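Side-chain contacts in malate dehydrogenase (Picrophilus torridus, PDB 4BGV), which probably catalyses the reversible oxidation of malate to oxaloacetate, with NAD as the cofactor: residues I5-A10 with A15-T20; V81-A86 with K105-A110; D95-N100 with A127-Y132; R144-G149 with A239-S244; K265-N270 with G275-I280. All blocks are in the same frame, centred on the assembly; numbering follows the deposited sequence.

Interactions 1, 2 and 3 all lie within the NAD-binding Rossmann region. Interaction 1 holds Gly9 and Ala10 of the probable cofactor loop, and interaction 2 touches it where Thr82 OG1 bonds to Ile8 O at 2.7 Å. Interactions 2 and 3 share helix 93-114, with centres about 9 Å apart, and join through Leu85 N and Asn100 OD1. Interaction 4 packs an edge strand of this sheet against helix 232-246 of the C-terminal region; its Leu148 side chain lies about 6 Å from that of His180, the likely proton acceptor. Interaction 5 lies away from these sites but meets interaction 4 through Ser244 OG and Ile280 O, 2.7 Å apart.

Interaction 1: I5-A10 with A15-T20; sequences ISVIGA and ATVAQT
Ala10 and Ala15 bring their CA atoms to 5.0 Å where the chain turns from strand to helix, and the backbones then spread to 7.0 Å between Val7 CA and Ala18 CA. Across this wedge the side-chain meeting is between two valines: CG2 of Val7, the branch beside its backbone N, touches CG1 of Val17 at 4.1 Å. The Val17 methyl stands opposite its own backbone N (chi1 169°), which carries it off the helix to the strand, and the two side chains pass at a slant. Nearer the turn, Ala15 CB rests 4.0 Å from Ala10 O, a carbonyl that also accepts a bond from Lys42 NZ. Gly9 has phi 110° and psi 121°, where a CB would jam against the preceding carbonyl. Internal to the helix, and no part of the contact itself, Thr16 O takes bonds from both OG1 and the backbone N of Thr20. Tyr232 of the second subunit packs on Ala15 and Thr16. This is the opening strand-turn-helix of a Rossmann fold, and its glycine-rich loop, including Gly9 and Ala10, probably binds NAD.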
# COMPACT_ATOMS: atom_id res chain seq x y z
N ILE A 5 -0.40 18.18 -9.31
CA ILE A 5 -1.19 17.72 -10.44
C ILE A 5 -2.48 18.54 -10.45
O ILE A 5 -3.14 18.65 -9.41
CB ILE A 5 -1.52 16.22 -10.33
CG1 ILE A 5 -0.24 15.38 -10.23
CG2 ILE A 5 -2.38 15.75 -11.51
CD1 ILE A 5 0.08 14.93 -8.79
N SER A 6 -2.81 19.11 -11.60
CA SER A 6 -4.09 19.77 -11.77
C SER A 6 -5.00 18.84 -12.55
O SER A 6 -4.57 18.24 -13.52
CB SER A 6 -3.93 21.10 -12.53
OG SER A 6 -3.27 22.07 -11.73
N VAL A 7 -6.25 18.74 -12.11
CA VAL A 7 -7.28 17.98 -12.81
C VAL A 7 -8.40 18.92 -13.26
O VAL A 7 -9.09 19.53 -12.44
CB VAL A 7 -7.86 16.88 -11.89
CG1 VAL A 7 -8.98 16.12 -12.56
CG2 VAL A 7 -6.74 15.92 -11.44
N ILE A 8 -8.55 19.05 -14.58
CA ILE A 8 -9.57 19.91 -15.14
C ILE A 8 -10.82 19.06 -15.37
O ILE A 8 -10.80 18.10 -16.15
CB ILE A 8 -9.08 20.58 -16.45
CG1 ILE A 8 -7.82 21.40 -16.19
CG2 ILE A 8 -10.18 21.46 -17.06
CD1 ILE A 8 -7.28 22.10 -17.45
N GLY A 9 -11.89 19.39 -14.66
CA GLY A 9 -13.12 18.61 -14.67
C GLY A 9 -13.29 17.91 -13.33
O GLY A 9 -12.42 17.15 -12.91
N ALA A 10 -14.39 18.20 -12.65
CA ALA A 10 -14.65 17.61 -11.33
C ALA A 10 -15.88 16.70 -11.32
O ALA A 10 -16.46 16.45 -10.27
CB ALA A 10 -14.78 18.71 -10.27
N ALA A 15 -12.96 13.60 -10.59
CA ALA A 15 -12.87 13.44 -9.14
C ALA A 15 -12.31 12.07 -8.75
O ALA A 15 -11.59 11.95 -7.76
CB ALA A 15 -14.21 13.73 -8.47
N THR A 16 -12.63 11.04 -9.53
CA THR A 16 -12.07 9.71 -9.27
C THR A 16 -10.56 9.76 -9.46
O THR A 16 -9.81 9.18 -8.67
CB THR A 16 -12.69 8.66 -10.21
OG1 THR A 16 -14.10 8.61 -9.96
CG2 THR A 16 -12.12 7.25 -9.96
N VAL A 17 -10.11 10.45 -10.51
CA VAL A 17 -8.69 10.62 -10.72
C VAL A 17 -8.07 11.27 -9.49
O VAL A 17 -7.05 10.82 -8.99
CB VAL A 17 -8.40 11.47 -11.97
CG1 VAL A 17 -6.91 11.85 -12.02
CG2 VAL A 17 -8.78 10.71 -13.24
N ALA A 18 -8.70 12.34 -9.01
CA ALA A 18 -8.17 13.07 -7.85
C ALA A 18 -8.10 12.16 -6.61
O ALA A 18 -7.08 12.13 -5.91
CB ALA A 18 -9.02 14.31 -7.56
N GLN A 19 -9.16 11.40 -6.36
CA GLN A 19 -9.17 10.51 -5.19
C GLN A 19 -8.12 9.41 -5.36
O GLN A 19 -7.48 9.00 -4.39
CB GLN A 19 -10.55 9.91 -4.96
CG GLN A 19 -10.62 8.89 -3.81
CD GLN A 19 -10.39 9.53 -2.42
OE1 GLN A 19 -11.35 9.89 -1.73
NE2 GLN A 19 -9.13 9.65 -2.02
N THR A 20 -7.95 8.95 -6.60
CA THR A 20 -6.96 7.91 -6.90
C THR A 20 -5.52 8.40 -6.69
O THR A 20 -4.69 7.71 -6.06
CB THR A 20 -7.14 7.39 -8.35
OG1 THR A 20 -8.46 6.86 -8.47
CG2 THR A 20 -6.13 6.30 -8.67

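Interaction 2: V81-A86 with K105-A110; sequences VTAGLA and KSVGEA
Val81 and Val107 each hold CG1 opposite the backbone N (chi1 -179° and 165°), and those torsions send the two side chains straight at one another, tip to tip. Val107 CG1 lands against both branches of Val81: it is 4.1 Å from Val81 CG1, and Val81 CG2 is equally near, so the helix methyl faces the fork of the strand residue. The other branch, Val107 CG2, leans on Ala83 CB at 4.5 Å, the looser of the two meetings. Ile8 of the neighbouring strand 4-8 closes on both Val107 and Ala83, adding a third apolar wall. On another side of the helix, Lys105 NZ reaches one turn ahead to Glu109 OE2, forming a 2.8 Å salt bridge on the syn side of the carboxylate, 17° out of its plane. Where the chain leaves strand 78-81, Ala83 O is bonded to Thr124 OG1, a residue probably involved in NAD binding. Helix 93-114 is thus laid on the Rossmann sheet by aliphatic groups, with no hydrogen bond between the two segments. Such a contact depends on methyl shape and burial, while the ion pair acts within the helix and takes no part in the meeting of the two segments, which is made by aliphatic carbons.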
# COMPACT_ATOMS: atom_id res chain seq x y z
N VAL A 81 -6.75 16.51 -18.38
CA VAL A 81 -7.92 17.16 -18.98
C VAL A 81 -9.10 16.19 -19.09
O VAL A 81 -9.08 15.27 -19.91
CB VAL A 81 -7.57 17.74 -20.37
CG1 VAL A 81 -8.78 18.45 -21.00
CG2 VAL A 81 -6.39 18.71 -20.25
N THR A 82 -10.13 16.39 -18.26
CA THR A 82 -11.31 15.54 -18.30
C THR A 82 -12.56 16.37 -18.58
O THR A 82 -13.67 15.91 -18.37
CB THR A 82 -11.56 14.79 -16.97
OG1 THR A 82 -12.09 15.70 -16.00
CG2 THR A 82 -10.28 14.20 -16.44
N ALA A 83 -12.36 17.60 -19.03
CA ALA A 83 -13.47 18.48 -19.33
C ALA A 83 -14.07 18.04 -20.66
O ALA A 83 -13.39 17.42 -21.47
CB ALA A 83 -12.98 19.92 -19.42
N GLY A 84 -15.34 18.32 -20.88
CA GLY A 84 -15.96 17.90 -22.11
C GLY A 84 -17.29 17.23 -21.86
O GLY A 84 -17.63 16.90 -20.72
N LEU A 85 -18.04 17.02 -22.93
CA LEU A 85 -19.44 16.63 -22.82
C LEU A 85 -19.69 15.25 -23.40
O LEU A 85 -18.82 14.65 -24.03
CB LEU A 85 -20.31 17.68 -23.52
CG LEU A 85 -21.78 17.81 -23.13
CD1 LEU A 85 -21.94 17.69 -21.62
CD2 LEU A 85 -22.35 19.13 -23.63
N ALA A 86 -20.91 14.75 -23.19
CA ALA A 86 -21.41 13.54 -23.85
C ALA A 86 -22.92 13.67 -24.05
O ALA A 86 -23.70 13.30 -23.17
CB ALA A 86 -21.08 12.30 -23.04
N LYS A 105 -9.77 23.52 -27.23
CA LYS A 105 -9.14 24.75 -27.70
C LYS A 105 -9.05 25.77 -26.55
O LYS A 105 -7.97 26.31 -26.28
CB LYS A 105 -9.84 25.34 -28.94
CG LYS A 105 -9.13 26.56 -29.53
CD LYS A 105 -9.64 26.90 -30.94
CE LYS A 105 -8.88 28.10 -31.55
NZ LYS A 105 -9.11 29.36 -30.78
N SER A 106 -10.15 26.01 -25.86
CA SER A 106 -10.14 26.98 -24.77
C SER A 106 -9.34 26.47 -23.56
O SER A 106 -8.65 27.25 -22.91
CB SER A 106 -11.56 27.40 -24.37
OG SER A 106 -12.24 26.35 -23.71
N VAL A 107 -9.45 25.18 -23.26
CA VAL A 107 -8.63 24.60 -22.20
C VAL A 107 -7.14 24.72 -22.52
O VAL A 107 -6.34 25.13 -21.67
CB VAL A 107 -9.00 23.13 -21.88
CG1 VAL A 107 -7.91 22.46 -21.06
CG2 VAL A 107 -10.33 23.08 -21.11
N GLY A 108 -6.77 24.40 -23.76
CA GLY A 108 -5.37 24.48 -24.17
C GLY A 108 -4.83 25.90 -24.14
O GLY A 108 -3.66 26.13 -23.81
N GLU A 109 -5.69 26.86 -24.49
CA GLU A 109 -5.31 28.27 -24.40
C GLU A 109 -5.07 28.71 -22.95
O GLU A 109 -4.13 29.46 -22.68
CB GLU A 109 -6.35 29.17 -25.10
CG GLU A 109 -6.21 29.05 -26.63
CD GLU A 109 -7.43 29.53 -27.39
OE1 GLU A 109 -8.45 29.90 -26.75
OE2 GLU A 109 -7.37 29.53 -28.64
N ALA A 110 -5.90 28.23 -22.03
CA ALA A 110 -5.69 28.49 -20.61
C ALA A 110 -4.40 27.84 -20.09
O ALA A 110 -3.70 28.42 -19.27
CB ALA A 110 -6.90 28.04 -19.78

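Interaction 3: D95-N100 with A127-Y132; sequences DLLLKN and ADIMAY
Asn100 brings a flat carboxamide to this contact, yet neither face of the amide meets Met130: the touch is made by CB, 3.8 Å from Met130 SD. The amide end is used elsewhere, with OD1 accepting from Leu85 N, and the residue probably contributes to NAD binding. The setting is two neighbouring helices of the Rossmann fold, 93-114 and 127-138, whose short segments run in broadly the same direction at 35° with axes 10.9 Å apart at closest approach. That spacing is bridged mainly by Met130. Its chain bends at chi2 (-50°) and again at chi3 (137°), which swings the thioether toward helix 93-114 although the side chain does not start out in that direction. The terminal methyl, CE, then comes to 3.6 Å from CD1 of Leu97, with the two side chains set obliquely. The same Leu97 methyl also touches Ile129 CG2 at 4.3 Å, so one leucine branch serves two consecutive residues. Asn311 of helix 295-321 packs on both Leu97 and Ile129. Beyond the side chains, sulfur and methyl also rest against main chain: Met130 SD lies 3.8 Å from Asn100 C, and Met130 CE lies 3.8 Å from Leu97 O.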
# COMPACT_ATOMS: atom_id res chain seq x y z
N ASP A 95 -21.23 16.21 -34.18
CA ASP A 95 -21.54 17.40 -33.40
C ASP A 95 -20.79 17.34 -32.06
O ASP A 95 -20.27 18.35 -31.58
CB ASP A 95 -23.04 17.52 -33.14
CG ASP A 95 -23.80 18.09 -34.32
OD1 ASP A 95 -23.27 18.03 -35.45
OD2 ASP A 95 -24.94 18.58 -34.13
N LEU A 96 -20.74 16.15 -31.47
CA LEU A 96 -20.06 15.99 -30.19
C LEU A 96 -18.56 16.23 -30.32
O LEU A 96 -17.96 16.89 -29.46
CB LEU A 96 -20.33 14.60 -29.59
CG LEU A 96 -19.64 14.36 -28.25
CD1 LEU A 96 -20.05 15.42 -27.23
CD2 LEU A 96 -19.91 12.96 -27.70
N LEU A 97 -17.96 15.69 -31.37
CA LEU A 97 -16.54 15.87 -31.62
C LEU A 97 -16.22 17.36 -31.72
O LEU A 97 -15.27 17.84 -31.13
CB LEU A 97 -16.12 15.18 -32.92
CG LEU A 97 -14.61 15.16 -33.20
CD1 LEU A 97 -13.93 14.07 -32.40
CD2 LEU A 97 -14.29 15.02 -34.68
N LEU A 98 -17.04 18.08 -32.48
CA LEU A 98 -16.86 19.52 -32.65
C LEU A 98 -16.99 20.28 -31.33
O LEU A 98 -16.17 21.16 -31.03
CB LEU A 98 -17.84 20.07 -33.69
CG LEU A 98 -17.39 19.69 -35.10
CD1 LEU A 98 -18.41 20.11 -36.14
CD2 LEU A 98 -16.03 20.30 -35.40
N LYS A 99 -18.02 19.95 -30.56
CA LYS A 99 -18.21 20.56 -29.24
C LYS A 99 -16.98 20.36 -28.37
O LYS A 99 -16.50 21.29 -27.72
CB LYS A 99 -19.42 19.95 -28.54
CG LYS A 99 -19.68 20.52 -27.15
CD LYS A 99 -20.03 22.00 -27.21
CE LYS A 99 -20.27 22.60 -25.82
NZ LYS A 99 -20.68 24.03 -25.88
N ASN A 100 -16.46 19.14 -28.35
CA ASN A 100 -15.32 18.85 -27.49
C ASN A 100 -14.03 19.50 -27.99
O ASN A 100 -13.21 19.93 -27.19
CB ASN A 100 -15.16 17.35 -27.27
CG ASN A 100 -16.13 16.81 -26.24
OD1 ASN A 100 -16.52 17.53 -25.31
ND2 ASN A 100 -16.55 15.57 -26.42
N ALA A 127 -9.59 10.60 -27.27
CA ALA A 127 -8.45 11.30 -26.70
C ALA A 127 -7.31 11.51 -27.68
O ALA A 127 -6.49 12.40 -27.49
CB ALA A 127 -7.96 10.59 -25.41
N ASP A 128 -7.24 10.72 -28.75
CA ASP A 128 -6.20 11.00 -29.73
C ASP A 128 -6.49 12.35 -30.40
O ASP A 128 -5.62 13.22 -30.44
CB ASP A 128 -6.00 9.87 -30.74
CG ASP A 128 -7.30 9.24 -31.20
OD1 ASP A 128 -8.37 9.88 -31.05
OD2 ASP A 128 -7.24 8.10 -31.73
N ILE A 129 -7.72 12.54 -30.86
CA ILE A 129 -8.10 13.82 -31.48
C ILE A 129 -8.07 14.97 -30.47
O ILE A 129 -7.66 16.08 -30.80
CB ILE A 129 -9.51 13.78 -32.14
CG1 ILE A 129 -9.70 12.48 -32.93
CG2 ILE A 129 -9.75 15.02 -33.03
CD1 ILE A 129 -8.59 12.20 -33.97
N MET A 130 -8.54 14.72 -29.26
CA MET A 130 -8.55 15.77 -28.24
C MET A 130 -7.14 16.16 -27.80
O MET A 130 -6.89 17.32 -27.50
CB MET A 130 -9.42 15.38 -27.03
CG MET A 130 -10.90 15.21 -27.37
SD MET A 130 -11.59 16.60 -28.29
CE MET A 130 -12.56 15.73 -29.52
N ALA A 131 -6.21 15.19 -27.79
CA ALA A 131 -4.80 15.50 -27.56
C ALA A 131 -4.25 16.37 -28.69
O ALA A 131 -3.49 17.31 -28.47
CB ALA A 131 -3.97 14.21 -27.41
N TYR A 132 -4.63 16.03 -29.92
CA TYR A 132 -4.25 16.84 -31.08
C TYR A 132 -4.76 18.27 -30.94
O TYR A 132 -4.01 19.22 -31.16
CB TYR A 132 -4.77 16.18 -32.36
CG TYR A 132 -4.34 16.84 -33.65
CD1 TYR A 132 -2.98 17.02 -33.96
CD2 TYR A 132 -5.28 17.29 -34.55
CE1 TYR A 132 -2.60 17.63 -35.14
CE2 TYR A 132 -4.91 17.90 -35.73
CZ TYR A 132 -3.57 18.06 -36.02
OH TYR A 132 -3.23 18.67 -37.20

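Interaction 4: R144-G149 with A239-S244; sequences RIIGLG and AVMVES
Apolar contact comes first, and all of it runs through Met241, whose thioether meets Ile146 and Leu148. The methyl CE lies 3.7 Å from Ile146 CD1 and 3.9 Å from CG1 of that isoleucine, the two side chains sliding past each other in opposite directions. Ile146 has CG1 wedged between its backbone N and carbonyl carbon (chi1 60°), which points the ethyl arm at the helix. Sulfur takes the other partner: SD is 3.9 Å from Leu148 CD1, with the two side chains crossing at about a right angle. Side chain meets main chain at Gly147, whose O sits 3.7 Å from Met241 CE; the bend at chi3 (67°) turns the methyl there. With an alanine here, Ile146 CD1 and Leu148 CD1 would probably lose their shared partner and a gap would open between strand and helix. The polar partners lie elsewhere: Glu243 OE2, itself buried, forms salt bridges with Arg24 and Arg249. By packing alone, Val240 meets His52 of the second subunit. The contact joins 145-147, an edge strand of the parallel Rossmann sheet within this chain, to helix 232-246 of the C-terminal region. Its chemistry implies a buried seam held by shape, in which a flexible thioether fits both branched side chains and a backbone carbonyl.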
# COMPACT_ATOMS: atom_id res chain seq x y z
N ARG A 144 5.09 16.10 -24.88
CA ARG A 144 4.68 16.35 -23.49
C ARG A 144 3.17 16.18 -23.32
O ARG A 144 2.63 16.44 -22.24
CB ARG A 144 5.13 17.74 -23.01
CG ARG A 144 6.65 17.86 -23.05
CD ARG A 144 7.15 19.30 -22.97
NE ARG A 144 7.10 19.83 -21.61
CZ ARG A 144 8.01 19.58 -20.67
NH1 ARG A 144 9.03 18.77 -20.93
NH2 ARG A 144 7.89 20.13 -19.46
N ILE A 145 2.52 15.69 -24.37
CA ILE A 145 1.08 15.47 -24.36
C ILE A 145 0.79 14.01 -24.69
O ILE A 145 1.27 13.49 -25.70
CB ILE A 145 0.37 16.36 -25.42
CG1 ILE A 145 0.71 17.84 -25.19
CG2 ILE A 145 -1.13 16.16 -25.38
CD1 ILE A 145 0.33 18.77 -26.37
N ILE A 146 0.03 13.34 -23.82
CA ILE A 146 -0.41 11.97 -24.12
C ILE A 146 -1.91 11.80 -23.87
O ILE A 146 -2.47 12.48 -23.02
CB ILE A 146 0.39 10.91 -23.31
CG1 ILE A 146 0.22 11.12 -21.81
CG2 ILE A 146 1.88 10.98 -23.66
CD1 ILE A 146 1.01 10.07 -20.96
N GLY A 147 -2.55 10.90 -24.61
CA GLY A 147 -3.98 10.67 -24.49
C GLY A 147 -4.32 9.30 -23.91
O GLY A 147 -3.68 8.30 -24.23
N LEU A 148 -5.33 9.26 -23.04
CA LEU A 148 -5.81 7.99 -22.49
C LEU A 148 -6.39 7.13 -23.61
O LEU A 148 -7.23 7.59 -24.37
CB LEU A 148 -6.90 8.23 -21.44
CG LEU A 148 -7.60 6.94 -21.00
CD1 LEU A 148 -6.66 6.04 -20.17
CD2 LEU A 148 -8.91 7.26 -20.24
N GLY A 149 -5.97 5.88 -23.69
CA GLY A 149 -6.58 4.97 -24.63
C GLY A 149 -6.30 3.56 -24.18
O GLY A 149 -7.12 2.94 -23.48
N ALA A 239 -4.59 7.43 -13.71
CA ALA A 239 -3.60 7.64 -12.64
C ALA A 239 -2.28 6.90 -12.89
O ALA A 239 -1.22 7.43 -12.58
CB ALA A 239 -4.18 7.26 -11.28
N VAL A 240 -2.33 5.69 -13.45
CA VAL A 240 -1.06 5.00 -13.70
C VAL A 240 -0.22 5.75 -14.74
O VAL A 240 1.01 5.73 -14.67
CB VAL A 240 -1.22 3.49 -14.07
CG1 VAL A 240 -1.85 2.72 -12.91
CG2 VAL A 240 -2.02 3.32 -15.35
N MET A 241 -0.87 6.41 -15.69
CA MET A 241 -0.16 7.26 -16.65
C MET A 241 0.42 8.50 -15.96
O MET A 241 1.59 8.83 -16.16
CB MET A 241 -1.09 7.73 -17.77
CG MET A 241 -1.52 6.61 -18.72
SD MET A 241 -2.95 7.06 -19.73
CE MET A 241 -2.29 8.36 -20.78
N VAL A 242 -0.40 9.17 -15.15
CA VAL A 242 0.05 10.38 -14.47
C VAL A 242 1.25 10.11 -13.53
O VAL A 242 2.25 10.85 -13.52
CB VAL A 242 -1.09 11.01 -13.64
CG1 VAL A 242 -0.58 12.21 -12.82
CG2 VAL A 242 -2.26 11.42 -14.57
N GLU A 243 1.15 9.04 -12.75
CA GLU A 243 2.22 8.75 -11.78
C GLU A 243 3.51 8.34 -12.50
O GLU A 243 4.62 8.55 -11.98
CB GLU A 243 1.77 7.70 -10.75
CG GLU A 243 1.76 6.29 -11.30
CD GLU A 243 1.18 5.28 -10.32
OE1 GLU A 243 0.64 5.68 -9.27
OE2 GLU A 243 1.28 4.07 -10.62
N SER A 244 3.40 7.76 -13.70
CA SER A 244 4.62 7.41 -14.44
C SER A 244 5.37 8.67 -14.85
O SER A 244 6.61 8.67 -14.91
CB SER A 244 4.31 6.55 -15.68
OG SER A 244 5.52 5.99 -16.22

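Interaction 5: K265-N270 with G275-I280; sequences KTYLVN and GVPIKI
Tyr267 OH, resting 3.6 Å from Pro277 CD, is gripped by two main-chain partners outside the contact, the carbonyl of Tyr289 and the amide N of Leu291. These bonds tether the far end of a ring that spans from helix 262-267 to the antiparallel sheet of the C-terminal alpha/beta domain, where strand 272-281 lies between 251-259 and 284-288. The ring leaves the helix with CG anti to the carbonyl carbon and beside the backbone N (chi1 -66°), which aims it at the strand. One face is covered by Val276: CG1 sits 3.6 Å from the ring centroid and only 6° off the normal, a CH-pi contact over the middle of the face. Over the opposite face Thr266 CG2 stands 3.6 Å above the plane, so the ring is clasped between two methyls. Trp301 of helix 295-321 also meets the ring, with the planes at about 60°, and its NE1 bonds to Tyr267 O. A leucine in place of Tyr267 would probably leave Tyr289 O and Leu291 N without their hydroxyl and Val276 CG1 without a face to lie on. Pro277 comes at the ring obliquely, and it also packs on Ile196 of the third subunit. The valine methyl is centred so well that its distances to the six ring carbons run from 3.7 Å, between Val276 CG1 and Tyr267 CE1, to 4.0 Å, from Val276 CG1 to both Tyr267 CD2 and Tyr267 CE2.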
# COMPACT_ATOMS: atom_id res chain seq x y z
N LYS A 265 7.06 6.17 -40.69
CA LYS A 265 7.27 5.07 -41.62
C LYS A 265 6.64 3.78 -41.10
O LYS A 265 6.18 2.95 -41.88
CB LYS A 265 8.77 4.88 -41.90
CG LYS A 265 9.42 6.15 -42.43
CD LYS A 265 10.94 6.05 -42.49
CE LYS A 265 11.42 5.33 -43.74
NZ LYS A 265 12.91 5.38 -43.88
N THR A 266 6.61 3.61 -39.78
CA THR A 266 5.99 2.45 -39.15
C THR A 266 4.47 2.57 -38.98
O THR A 266 3.72 1.63 -39.25
CB THR A 266 6.62 2.19 -37.75
OG1 THR A 266 7.96 1.72 -37.91
CG2 THR A 266 5.80 1.16 -36.96
N TYR A 267 4.02 3.73 -38.51
CA TYR A 267 2.60 3.89 -38.17
C TYR A 267 1.75 4.58 -39.23
O TYR A 267 0.55 4.75 -39.05
CB TYR A 267 2.45 4.54 -36.80
CG TYR A 267 2.96 3.65 -35.70
CD1 TYR A 267 2.28 2.48 -35.37
CD2 TYR A 267 4.15 3.93 -35.02
CE1 TYR A 267 2.75 1.63 -34.38
CE2 TYR A 267 4.63 3.08 -34.01
CZ TYR A 267 3.93 1.94 -33.70
OH TYR A 267 4.39 1.07 -32.73
N LEU A 268 2.38 4.97 -40.34
CA LEU A 268 1.66 5.42 -41.54
C LEU A 268 0.80 6.66 -41.31
O LEU A 268 -0.17 6.90 -42.03
CB LEU A 268 0.79 4.29 -42.10
CG LEU A 268 1.47 2.92 -42.16
CD1 LEU A 268 0.54 1.89 -42.77
CD2 LEU A 268 2.77 2.99 -42.93
N VAL A 269 1.15 7.43 -40.29
CA VAL A 269 0.56 8.74 -40.07
C VAL A 269 1.68 9.71 -39.80
O VAL A 269 2.75 9.31 -39.30
CB VAL A 269 -0.39 8.79 -38.85
CG1 VAL A 269 -1.68 8.09 -39.15
CG2 VAL A 269 0.28 8.18 -37.61
N ASN A 270 1.45 10.98 -40.11
CA ASN A 270 2.45 11.98 -39.79
C ASN A 270 1.84 13.22 -39.16
O ASN A 270 0.83 13.75 -39.64
CB ASN A 270 3.27 12.34 -41.03
CG ASN A 270 4.44 13.24 -40.71
OD1 ASN A 270 5.35 12.86 -39.96
ND2 ASN A 270 4.44 14.45 -41.28
N GLY A 275 -2.86 5.96 -30.89
CA GLY A 275 -2.46 5.05 -29.82
C GLY A 275 -1.35 4.07 -30.18
O GLY A 275 -1.53 3.18 -31.01
N VAL A 276 -0.18 4.25 -29.56
CA VAL A 276 0.98 3.39 -29.81
C VAL A 276 1.68 3.11 -28.48
O VAL A 276 1.49 3.86 -27.51
CB VAL A 276 1.97 4.05 -30.82
CG1 VAL A 276 1.32 4.29 -32.20
CG2 VAL A 276 2.53 5.35 -30.26
N PRO A 277 2.49 2.04 -28.41
CA PRO A 277 3.19 1.78 -27.15
C PRO A 277 4.26 2.82 -26.86
O PRO A 277 5.12 3.08 -27.71
CB PRO A 277 3.88 0.42 -27.38
CG PRO A 277 3.40 -0.09 -28.67
CD PRO A 277 2.84 1.05 -29.45
N ILE A 278 4.20 3.44 -25.68
CA ILE A 278 5.18 4.46 -25.34
C ILE A 278 5.81 4.21 -23.96
O ILE A 278 5.19 3.60 -23.10
CB ILE A 278 4.56 5.88 -25.36
CG1 ILE A 278 3.39 6.00 -24.38
CG2 ILE A 278 4.16 6.29 -26.79
CD1 ILE A 278 2.97 7.44 -24.12
N LYS A 279 7.05 4.68 -23.79
CA LYS A 279 7.67 4.74 -22.46
C LYS A 279 7.32 6.11 -21.87
O LYS A 279 7.60 7.14 -22.48
CB LYS A 279 9.20 4.59 -22.55
CG LYS A 279 9.87 4.56 -21.17
CD LYS A 279 11.40 4.75 -21.24
CE LYS A 279 12.05 3.73 -22.15
NZ LYS A 279 13.55 3.72 -22.01
N ILE A 280 6.70 6.12 -20.69
CA ILE A 280 6.22 7.35 -20.07
C ILE A 280 7.14 7.76 -18.93
O ILE A 280 7.29 7.03 -17.96
CB ILE A 280 4.80 7.16 -19.50
CG1 ILE A 280 3.86 6.63 -20.57
CG2 ILE A 280 4.28 8.50 -18.92
CD1 ILE A 280 2.49 6.28 -20.04